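Long-range contacts in LYND (Lyngbya aestuarii, PDB 4V1T), which probably catalyses the ATP-dependent cyclodehydration of peptide side chains to azoline rings, as a YcaO-family enzyme of cyanobactin biosynthesis: residues B[114-119]-B[139-144]; B[532-537]-B[725-730]; B[575-580]-B[637-642]. All coordinates share one frame; numbering follows the deposited sequence.

Contact 1: B[114-119]-B[139-144]; sequences VTLTPV and ISVQTP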
loop_
_atom_site.group_PDB
_atom_site.type_symbol
_atom_site.label_atom_id
_atom_site.label_comp_id
_atom_site.label_asym_id
_atom_site.label_seq_id
_atom_site.Cartn_x
_atom_site.Cartn_y
_atom_site.Cartn_z
ATOM N N VAL B 114 27.984 -2.208 26.477
ATOM C CA VAL B 114 26.529 -2.209 26.603
ATOM C C VAL B 114 26.136 -2.959 27.887
ATOM O O VAL B 114 26.913 -3.773 28.399
ATOM C CB VAL B 114 25.907 -2.865 25.350
ATOM C CG1 VAL B 114 24.608 -3.592 25.644
ATOM C CG2 VAL B 114 25.701 -1.820 24.263
ATOM N N THR B 115 24.948 -2.671 28.416
ATOM C CA THR B 115 24.412 -3.428 29.548
ATOM C C THR B 115 23.143 -4.151 29.140
ATOM O O THR B 115 22.347 -3.621 28.359
ATOM C CB THR B 115 24.114 -2.534 30.774
ATOM O OG1 THR B 115 23.159 -1.526 30.427
ATOM C CG2 THR B 115 25.391 -1.876 31.278
ATOM N N LEU B 116 22.982 -5.371 29.654
ATOM C CA LEU B 116 21.762 -6.154 29.475
ATOM C C LEU B 116 21.013 -6.227 30.804
ATOM O O LEU B 116 21.633 -6.346 31.860
ATOM C CB LEU B 116 22.072 -7.572 28.984
ATOM C CG LEU B 116 22.992 -7.702 27.770
ATOM C CD1 LEU B 116 22.975 -9.137 27.256
ATOM C CD2 LEU B 116 22.618 -6.734 26.658
ATOM N N THR B 117 19.684 -6.155 30.739
ATOM C CA THR B 117 18.844 -6.200 31.936
ATOM C C THR B 117 17.586 -7.033 31.669
ATOM O O THR B 117 16.744 -6.639 30.876
ATOM C CB THR B 117 18.418 -4.786 32.391
ATOM O OG1 THR B 117 19.554 -3.903 32.389
ATOM C CG2 THR B 117 17.807 -4.831 33.791
ATOM N N PRO B 118 17.458 -8.195 32.323
ATOM C CA PRO B 118 16.209 -8.942 32.163
ATOM C C PRO B 118 15.067 -8.381 33.002
ATOM O O PRO B 118 15.288 -7.721 34.011
ATOM C CB PRO B 118 16.579 -10.339 32.654
ATOM C CG PRO B 118 17.610 -10.075 33.711
ATOM C CD PRO B 118 18.417 -8.910 33.186
ATOM N N VAL B 119 13.849 -8.660 32.567
ATOM C CA VAL B 119 12.645 -8.254 33.269
ATOM C C VAL B 119 11.598 -9.340 33.007
ATOM O O VAL B 119 11.612 -9.990 31.952
ATOM C CB VAL B 119 12.158 -6.851 32.814
ATOM C CG1 VAL B 119 11.799 -6.847 31.350
ATOM C CG2 VAL B 119 10.967 -6.384 33.633
ATOM N N ILE B 139 31.037 -6.558 20.323
ATOM C CA ILE B 139 30.434 -5.705 21.336
ATOM C C ILE B 139 30.521 -6.374 22.697
ATOM O O ILE B 139 30.092 -7.516 22.857
ATOM C CB ILE B 139 28.965 -5.385 20.994
ATOM C CG1 ILE B 139 28.906 -4.558 19.714
ATOM C CG2 ILE B 139 28.305 -4.601 22.116
ATOM C CD1 ILE B 139 27.526 -4.421 19.119
ATOM N N SER B 140 31.085 -5.661 23.671
ATOM C CA SER B 140 31.270 -6.200 25.016
ATOM C C SER B 140 30.096 -5.825 25.919
ATOM O O SER B 140 29.482 -4.770 25.752
ATOM C CB SER B 140 32.574 -5.682 25.626
ATOM O OG SER B 140 32.580 -4.268 25.635
ATOM N N VAL B 141 29.811 -6.690 26.884
ATOM C CA VAL B 141 28.681 -6.531 27.775
ATOM C C VAL B 141 29.134 -6.351 29.219
ATOM O O VAL B 141 30.089 -6.980 29.668
ATOM C CB VAL B 141 27.755 -7.757 27.714
ATOM C CG1 VAL B 141 26.540 -7.561 28.615
ATOM C CG2 VAL B 141 27.335 -8.026 26.279
ATOM N N GLN B 142 28.427 -5.484 29.936
ATOM C CA GLN B 142 28.614 -5.322 31.382
ATOM C C GLN B 142 27.281 -5.457 32.096
ATOM O O GLN B 142 26.229 -5.333 31.477
ATOM C CB GLN B 142 29.235 -3.965 31.682
ATOM C CG GLN B 142 30.659 -3.847 31.179
ATOM C CD GLN B 142 31.321 -2.561 31.605
ATOM O OE1 GLN B 142 30.990 -1.995 32.651
ATOM N NE2 GLN B 142 32.266 -2.097 30.809
ATOM N N THR B 143 27.318 -5.710 33.399
ATOM C CA THR B 143 26.082 -5.859 34.164
ATOM C C THR B 143 25.701 -4.497 34.750
ATOM O O THR B 143 26.572 -3.767 35.233
ATOM C CB THR B 143 26.212 -6.912 35.283
ATOM O OG1 THR B 143 26.743 -6.299 36.463
ATOM C CG2 THR B 143 27.112 -8.069 34.843
ATOM N N PRO B 144 24.403 -4.141 34.707
ATOM C CA PRO B 144 24.000 -2.828 35.201
ATOM C C PRO B 144 23.905 -2.812 36.723
ATOM O O PRO B 144 23.802 -3.872 37.345
ATOM C CB PRO B 144 22.624 -2.642 34.570
ATOM C CG PRO B 144 22.059 -4.021 34.595
ATOM C CD PRO B 144 23.228 -4.954 34.344
#
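Two backbone hydrogen bonds, both centred on V114, fasten segment 139-144 to segment 114-119. The amide of V114 gives its proton to S140 O, in the plane of that carbonyl, with N to O at 3.1 Å. Its own carbonyl then accepts from Q142, V114 O lying 2.8 Å from Q142 N and the donor almost on the C=O axis (170°). V114 thus reaches the residues before and after V141, the signature of a parallel bridge, while V141 CA adds a C-H...O contact to V114 O. Past T115 and Q142, where T115 CA meets Q142 O in a similar contact, the backbones draw apart and side chains carry more of the contact. The pairing belongs to a beta-alpha-beta unit, strand 114-118, helix 124-135 and strand 141-142, in which the last strand is short and forms one border of a mixed seven-stranded sheet. On the face that bears V114 and V141, the connecting helix supplies T131, which touches both L116 and V141. Here L116 crosses V141 at about a right angle, L116 CG meeting V141 CG1 at 3.6 Å; CG1 is anti to the V141 nitrogen (chi1 -178°), which turns it back toward strand 114-118. P144 makes another, more extended contact, and its ring can be followed atom by atom. P144 CB lies 4.1 Å from T115 CB; P144 CG comes to 3.3 Å from T117 OG1; and P144 CD, closing the ring, sits 3.3 Å from L116 O. The ring therefore crosses T117 obliquely, packed against a carbonyl and a hydroxyl rather than hydrocarbon alone. That hydroxyl is hydrogen-bonded to N154 OD1 on the neighbouring strand 154-157. T115 OG1 shares the same N154 acceptor, held between its own backbone N and carbonyl carbon at chi1 60°.

Contact 2: B[532-537]-B[725-730]; sequences NAAGNT and IGLNVV. With ADP (adenosine-5'-diphosphate), chain L.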
loop_
_atom_site.group_PDB
_atom_site.type_symbol
_atom_site.label_atom_id
_atom_site.label_comp_id
_atom_site.label_asym_id
_atom_site.label_seq_id
_atom_site.Cartn_x
_atom_site.Cartn_y
_atom_site.Cartn_z
ATOM N N ASN B 532 -19.910 14.238 16.617
ATOM C CA ASN B 532 -18.490 13.964 16.591
ATOM C C ASN B 532 -18.021 13.827 15.155
ATOM O O ASN B 532 -18.659 13.149 14.348
ATOM C CB ASN B 532 -18.151 12.683 17.348
ATOM C CG ASN B 532 -18.451 12.780 18.827
ATOM O OD1 ASN B 532 -19.526 13.249 19.233
ATOM N ND2 ASN B 532 -17.508 12.332 19.645
ATOM N N ALA B 533 -16.909 14.479 14.837
ATOM C CA ALA B 533 -16.352 14.391 13.496
ATOM C C ALA B 533 -14.863 14.711 13.483
ATOM O O ALA B 533 -14.341 15.385 14.380
ATOM C CB ALA B 533 -17.105 15.325 12.556
ATOM N N ALA B 534 -14.192 14.205 12.451
ATOM C CA ALA B 534 -12.784 14.487 12.228
ATOM C C ALA B 534 -12.603 15.245 10.926
ATOM O O ALA B 534 -13.504 15.265 10.090
ATOM C CB ALA B 534 -11.981 13.201 12.207
ATOM N N GLY B 535 -11.436 15.862 10.756
ATOM C CA GLY B 535 -11.148 16.608 9.542
ATOM C C GLY B 535 -9.705 17.040 9.494
ATOM O O GLY B 535 -9.009 17.013 10.504
ATOM N N ASN B 536 -9.265 17.458 8.315
ATOM C CA ASN B 536 -7.905 17.923 8.134
ATOM C C ASN B 536 -7.678 19.257 8.829
ATOM O O ASN B 536 -6.542 19.624 9.121
ATOM C CB ASN B 536 -7.578 18.022 6.644
ATOM C CG ASN B 536 -7.641 16.674 5.951
ATOM O OD1 ASN B 536 -6.673 15.915 5.956
ATOM N ND2 ASN B 536 -8.788 16.366 5.355
ATOM N N THR B 537 -8.769 19.974 9.082
ATOM C CA THR B 537 -8.731 21.217 9.831
ATOM C C THR B 537 -9.872 21.218 10.843
ATOM O O THR B 537 -10.787 20.410 10.743
ATOM C CB THR B 537 -8.879 22.440 8.915
ATOM O OG1 THR B 537 -10.244 22.555 8.497
ATOM C CG2 THR B 537 -7.985 22.327 7.684
ATOM N N ILE B 725 -1.937 12.697 17.841
ATOM C CA ILE B 725 -2.718 12.203 16.707
ATOM C C ILE B 725 -2.584 13.136 15.511
ATOM O O ILE B 725 -2.300 12.689 14.397
ATOM C CB ILE B 725 -4.209 12.076 17.075
ATOM C CG1 ILE B 725 -4.397 11.044 18.189
ATOM C CG2 ILE B 725 -5.051 11.710 15.858
ATOM C CD1 ILE B 725 -4.013 9.629 17.805
ATOM N N GLY B 726 -2.797 14.429 15.750
ATOM C CA GLY B 726 -2.639 15.449 14.714
ATOM C C GLY B 726 -3.945 15.764 14.017
ATOM O O GLY B 726 -4.364 16.918 13.960
ATOM N N LEU B 727 -4.587 14.733 13.480
ATOM C CA LEU B 727 -5.889 14.880 12.835
ATOM C C LEU B 727 -6.883 15.539 13.773
ATOM O O LEU B 727 -7.067 15.104 14.909
ATOM C CB LEU B 727 -6.428 13.514 12.399
ATOM C CG LEU B 727 -7.723 13.529 11.589
ATOM C CD1 LEU B 727 -7.490 14.125 10.201
ATOM C CD2 LEU B 727 -8.307 12.129 11.487
ATOM N N ASN B 728 -7.528 16.595 13.295
ATOM C CA ASN B 728 -8.481 17.327 14.109
ATOM C C ASN B 728 -9.740 16.523 14.354
ATOM O O ASN B 728 -10.301 15.946 13.431
ATOM C CB ASN B 728 -8.834 18.656 13.454
ATOM C CG ASN B 728 -7.643 19.592 13.365
ATOM O OD1 ASN B 728 -7.155 19.890 12.281
ATOM N ND2 ASN B 728 -7.176 20.064 14.512
ATOM N N VAL B 729 -10.170 16.480 15.609
ATOM C CA VAL B 729 -11.415 15.839 15.988
ATOM C C VAL B 729 -12.191 16.758 16.919
ATOM O O VAL B 729 -11.628 17.307 17.871
ATOM C CB VAL B 729 -11.173 14.484 16.677
ATOM C CG1 VAL B 729 -12.503 13.810 17.023
ATOM C CG2 VAL B 729 -10.344 13.578 15.785
ATOM N N VAL B 730 -13.487 16.911 16.648
ATOM C CA VAL B 730 -14.356 17.744 17.484
ATOM C C VAL B 730 -15.670 17.052 17.793
ATOM O O VAL B 730 -16.050 16.088 17.131
ATOM C CB VAL B 730 -14.700 19.075 16.808
ATOM C CG1 VAL B 730 -13.444 19.891 16.535
ATOM C CG2 VAL B 730 -15.468 18.822 15.520
HETATM P PB ADP L . -20.247 9.133 9.015
HETATM O O1B ADP L . -20.382 10.093 10.170
HETATM O O2B ADP L . -21.531 8.885 8.279
HETATM O O3B ADP L . -19.493 7.892 9.383
HETATM P PA ADP L . -18.192 9.407 6.977
HETATM O O1A ADP L . -18.255 10.181 5.685
HETATM O O2A ADP L . -18.220 7.890 6.926
HETATM O O3A ADP L . -19.334 9.974 7.975
HETATM O "O5'" ADP L . -16.863 9.856 7.742
HETATM C "C5'" ADP L . -16.396 9.151 8.876
HETATM C "C4'" ADP L . -15.451 10.065 9.639
HETATM O "O4'" ADP L . -14.254 10.273 8.893
HETATM C "C3'" ADP L . -16.054 11.441 9.856
HETATM O "O3'" ADP L . -15.644 11.906 11.135
HETATM C "C2'" ADP L . -15.450 12.326 8.792
HETATM O "O2'" ADP L . -15.248 13.668 9.242
HETATM C "C1'" ADP L . -14.120 11.648 8.527
HETATM N N9 ADP L . -13.725 11.787 7.106
HETATM C C8 ADP L . -14.363 11.264 6.036
HETATM N N7 ADP L . -13.709 11.581 4.891
HETATM C C5 ADP L . -12.637 12.312 5.229
HETATM C C6 ADP L . -11.531 12.968 4.503
HETATM N N6 ADP L . -11.477 12.876 3.155
HETATM N N1 ADP L . -10.610 13.644 5.222
HETATM C C2 ADP L . -10.675 13.728 6.563
HETATM N N3 ADP L . -11.658 13.153 7.288
HETATM C C4 ADP L . -12.649 12.450 6.690
#
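The main chain of A534 holds both ribose hydroxyls of ADP. A534 N donates to O3' of ADP at 3.0 Å and weakly to O2', while O2' of ADP in turn donates to A534 O at only 2.5 Å. Further along, N536 ND2 bonds weakly to adenine N1, and E426 and R636 also bind ADP. A534 can offer both its polar groups because it forms a non-hydrogen-bonded antiparallel pair with V729, so they point away from strand 728-730. Its neighbours do the pairing: A533 N and V730 O, like V730 N and A533 O, are 2.9 Å apart, and G535 N bonds to N728 O, with a weaker return from N728 N to G535 O. Beneath A534, L727 has CG anti to its backbone N (chi1 -174°), and the fork splits: L727 CD2 packs on A534 CB at 3.9 Å, and L727 CD1 reaches 3.3 Å from G535 O. An alanine here would lose both methyl branches and would probably loosen the packing under the nucleotide-binding residue. In the next shell E540 and T351 hold the N536 amide, and the T537 hydroxyl caps E540 N at the start of helix 538-561. Since backbone atoms grip the ribose, this recognition probably depends more on where the strand lies than on the A534 side chain, whereas N536 offers N1 a complementary, though weak, donor.

Contact 3: B[575-580]-B[637-642]; sequences EPYFVQ and AVTEVN. With MG (magnesium ion), chain N.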
loop_
_atom_site.group_PDB
_atom_site.type_symbol
_atom_site.label_atom_id
_atom_site.label_comp_id
_atom_site.label_asym_id
_atom_site.label_seq_id
_atom_site.Cartn_x
_atom_site.Cartn_y
_atom_site.Cartn_z
ATOM N N GLU B 575 -25.960 13.937 -11.868
ATOM C CA GLU B 575 -24.984 13.013 -11.308
ATOM C C GLU B 575 -25.278 11.597 -11.797
ATOM O O GLU B 575 -26.265 10.993 -11.378
ATOM C CB GLU B 575 -25.034 13.048 -9.782
ATOM C CG GLU B 575 -23.905 12.287 -9.112
ATOM C CD GLU B 575 -22.565 12.867 -9.462
ATOM O OE1 GLU B 575 -22.390 14.089 -9.284
ATOM O OE2 GLU B 575 -21.703 12.099 -9.926
ATOM N N PRO B 576 -24.411 11.047 -12.663
ATOM C CA PRO B 576 -24.721 9.736 -13.242
ATOM C C PRO B 576 -24.670 8.593 -12.214
ATOM O O PRO B 576 -25.263 7.540 -12.439
ATOM C CB PRO B 576 -23.633 9.570 -14.304
ATOM C CG PRO B 576 -22.466 10.323 -13.757
ATOM C CD PRO B 576 -23.043 11.489 -13.003
ATOM N N TYR B 577 -23.984 8.822 -11.096
ATOM C CA TYR B 577 -23.732 7.781 -10.109
ATOM C C TYR B 577 -25.008 7.257 -9.414
ATOM O O TYR B 577 -25.133 6.061 -9.141
ATOM C CB TYR B 577 -22.768 8.305 -9.046
ATOM C CG TYR B 577 -22.540 7.335 -7.905
ATOM C CD1 TYR B 577 -21.556 6.354 -7.990
ATOM C CD2 TYR B 577 -23.302 7.399 -6.744
ATOM C CE1 TYR B 577 -21.340 5.466 -6.953
ATOM C CE2 TYR B 577 -23.097 6.512 -5.699
ATOM C CZ TYR B 577 -22.112 5.552 -5.808
ATOM O OH TYR B 577 -21.888 4.676 -4.776
ATOM N N PHE B 578 -25.940 8.151 -9.110
ATOM C CA PHE B 578 -27.176 7.745 -8.452
ATOM C C PHE B 578 -27.933 6.737 -9.316
ATOM O O PHE B 578 -28.403 5.711 -8.821
ATOM C CB PHE B 578 -28.057 8.959 -8.155
ATOM C CG PHE B 578 -27.396 9.994 -7.282
ATOM C CD1 PHE B 578 -26.443 9.631 -6.342
ATOM C CD2 PHE B 578 -27.730 11.330 -7.403
ATOM C CE1 PHE B 578 -25.834 10.578 -5.545
ATOM C CE2 PHE B 578 -27.125 12.282 -6.604
ATOM C CZ PHE B 578 -26.175 11.906 -5.674
ATOM N N VAL B 579 -28.020 7.027 -10.611
ATOM C CA VAL B 579 -28.748 6.183 -11.538
ATOM C C VAL B 579 -28.065 4.824 -11.705
ATOM O O VAL B 579 -28.723 3.784 -11.721
ATOM C CB VAL B 579 -28.868 6.851 -12.910
ATOM C CG1 VAL B 579 -29.536 5.916 -13.912
ATOM C CG2 VAL B 579 -29.667 8.155 -12.808
ATOM N N GLN B 580 -26.747 4.845 -11.824
ATOM C CA GLN B 580 -25.967 3.630 -11.972
ATOM C C GLN B 580 -26.103 2.721 -10.766
ATOM O O GLN B 580 -26.156 1.504 -10.899
ATOM C CB GLN B 580 -24.493 3.971 -12.175
ATOM C CG GLN B 580 -24.176 4.602 -13.517
ATOM C CD GLN B 580 -22.750 5.110 -13.585
ATOM O OE1 GLN B 580 -22.516 6.282 -13.874
ATOM N NE2 GLN B 580 -21.789 4.230 -13.318
ATOM N N ALA B 637 -25.891 9.622 2.028
ATOM C CA ALA B 637 -26.975 8.723 2.396
ATOM C C ALA B 637 -26.856 7.396 1.663
ATOM O O ALA B 637 -26.883 6.323 2.266
ATOM C CB ALA B 637 -28.319 9.372 2.094
ATOM N N VAL B 638 -26.702 7.476 0.352
ATOM C CA VAL B 638 -26.761 6.288 -0.483
ATOM C C VAL B 638 -25.500 5.430 -0.368
ATOM O O VAL B 638 -25.566 4.221 -0.582
ATOM C CB VAL B 638 -27.021 6.678 -1.946
ATOM C CG1 VAL B 638 -25.753 7.232 -2.624
ATOM C CG2 VAL B 638 -27.557 5.501 -2.694
ATOM N N THR B 639 -24.359 6.042 -0.039
ATOM C CA THR B 639 -23.135 5.270 0.184
ATOM C C THR B 639 -23.160 4.638 1.579
ATOM O O THR B 639 -22.472 3.649 1.842
ATOM C CB THR B 639 -21.860 6.125 0.028
ATOM O OG1 THR B 639 -21.974 7.308 0.814
ATOM C CG2 THR B 639 -21.633 6.504 -1.426
ATOM N N GLU B 640 -23.960 5.200 2.473
ATOM C CA GLU B 640 -24.115 4.603 3.789
ATOM C C GLU B 640 -24.965 3.322 3.704
ATOM O O GLU B 640 -24.731 2.372 4.463
ATOM C CB GLU B 640 -24.751 5.597 4.780
ATOM C CG GLU B 640 -24.369 5.313 6.226
ATOM C CD GLU B 640 -24.745 6.426 7.176
ATOM O OE1 GLU B 640 -25.941 6.544 7.546
ATOM O OE2 GLU B 640 -23.826 7.179 7.558
ATOM N N VAL B 641 -25.943 3.289 2.794
ATOM C CA VAL B 641 -26.773 2.091 2.661
ATOM C C VAL B 641 -25.901 1.011 2.056
ATOM O O VAL B 641 -26.026 -0.156 2.424
ATOM C CB VAL B 641 -28.090 2.294 1.832
ATOM C CG1 VAL B 641 -28.701 3.655 2.089
ATOM C CG2 VAL B 641 -27.874 2.109 0.355
ATOM N N ASN B 642 -25.017 1.408 1.135
ATOM C CA ASN B 642 -24.000 0.507 0.595
ATOM C C ASN B 642 -23.177 -0.074 1.726
ATOM O O ASN B 642 -23.018 -1.290 1.840
ATOM C CB ASN B 642 -23.055 1.236 -0.373
ATOM C CG ASN B 642 -23.717 1.611 -1.685
ATOM O OD1 ASN B 642 -24.769 1.087 -2.045
ATOM N ND2 ASN B 642 -23.083 2.520 -2.422
HETATM MG MG MG N . -23.447 8.618 8.952
HETATM O O HOH W 1 -25.640 8.364 9.428
HETATM O O HOH W 2 -24.206 9.869 7.427
HETATM O O HOH W 3 -23.619 10.373 10.016
#
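The Y577 ring meets its neighbours around the rim: F578 CD1 lies at its edge in plane, and V638 CG1 stands at the edge near that plane, 4.1 Å from Y577 CE2. The adjoining F578 ring has E575 CG centred over one face, 4.0 Å above it, and receives the same methyl of V638, CG1 to CE1 at 4.4 Å. V638 CG1 thus serves both aromatics from one branch, which sits between its own backbone N and carbonyl carbon. These side chains bridge a wide gap, for the axes of helix 576-580 and helix 637-642 are 11.8 Å apart and inclined at 35°. Y577, with CG anti to its backbone N (chi1 175°), extends across it, and its hydroxyl ends over T639 CG2 at 3.8 Å. Tip to tip with it stands the N642 amide, its plane turned 72° from the ring. Outside partners fix both tips, Y577 OH being hydrogen-bonded to L379 O and N642 OD1 to Y585 OH. The second helix, packed on the aromatic residues mainly through V638, has another job on its far side, where E640 projects away from them as an extended chain beside ADP. E640 OE2 coordinates magnesium at 2.0 Å, among six ligands that include three waters, one of which donates to E640 OE1 at 2.6 Å. K409 bonds to OE2 and the F624 amide to OE1, so both oxygens are engaged. The metal and the lysine would be expected to keep this carboxylate ionised.

Overall arrangement
From the N terminus, contact 1 closes first: a short loop, mostly one helix, brings 139-144 back to 114-119 at the border of the mixed sheet. It is complete well before contact 2 opens, its centre about 44 Å from that of contact 2 and 62 Å from that of contact 3. Contact 2 opens at 532-537 and stays open for nearly two hundred residues. Within that span contact 3 opens and closes, joining helix 576-587 to helix 630-649, before the chain returns at 725-730. Contacts 2 and 3, about 10 Å apart at their nearest atoms, both contribute to the ADP pocket, contact 2 from a strand and the turn after it, contact 3 through one helical glutamate.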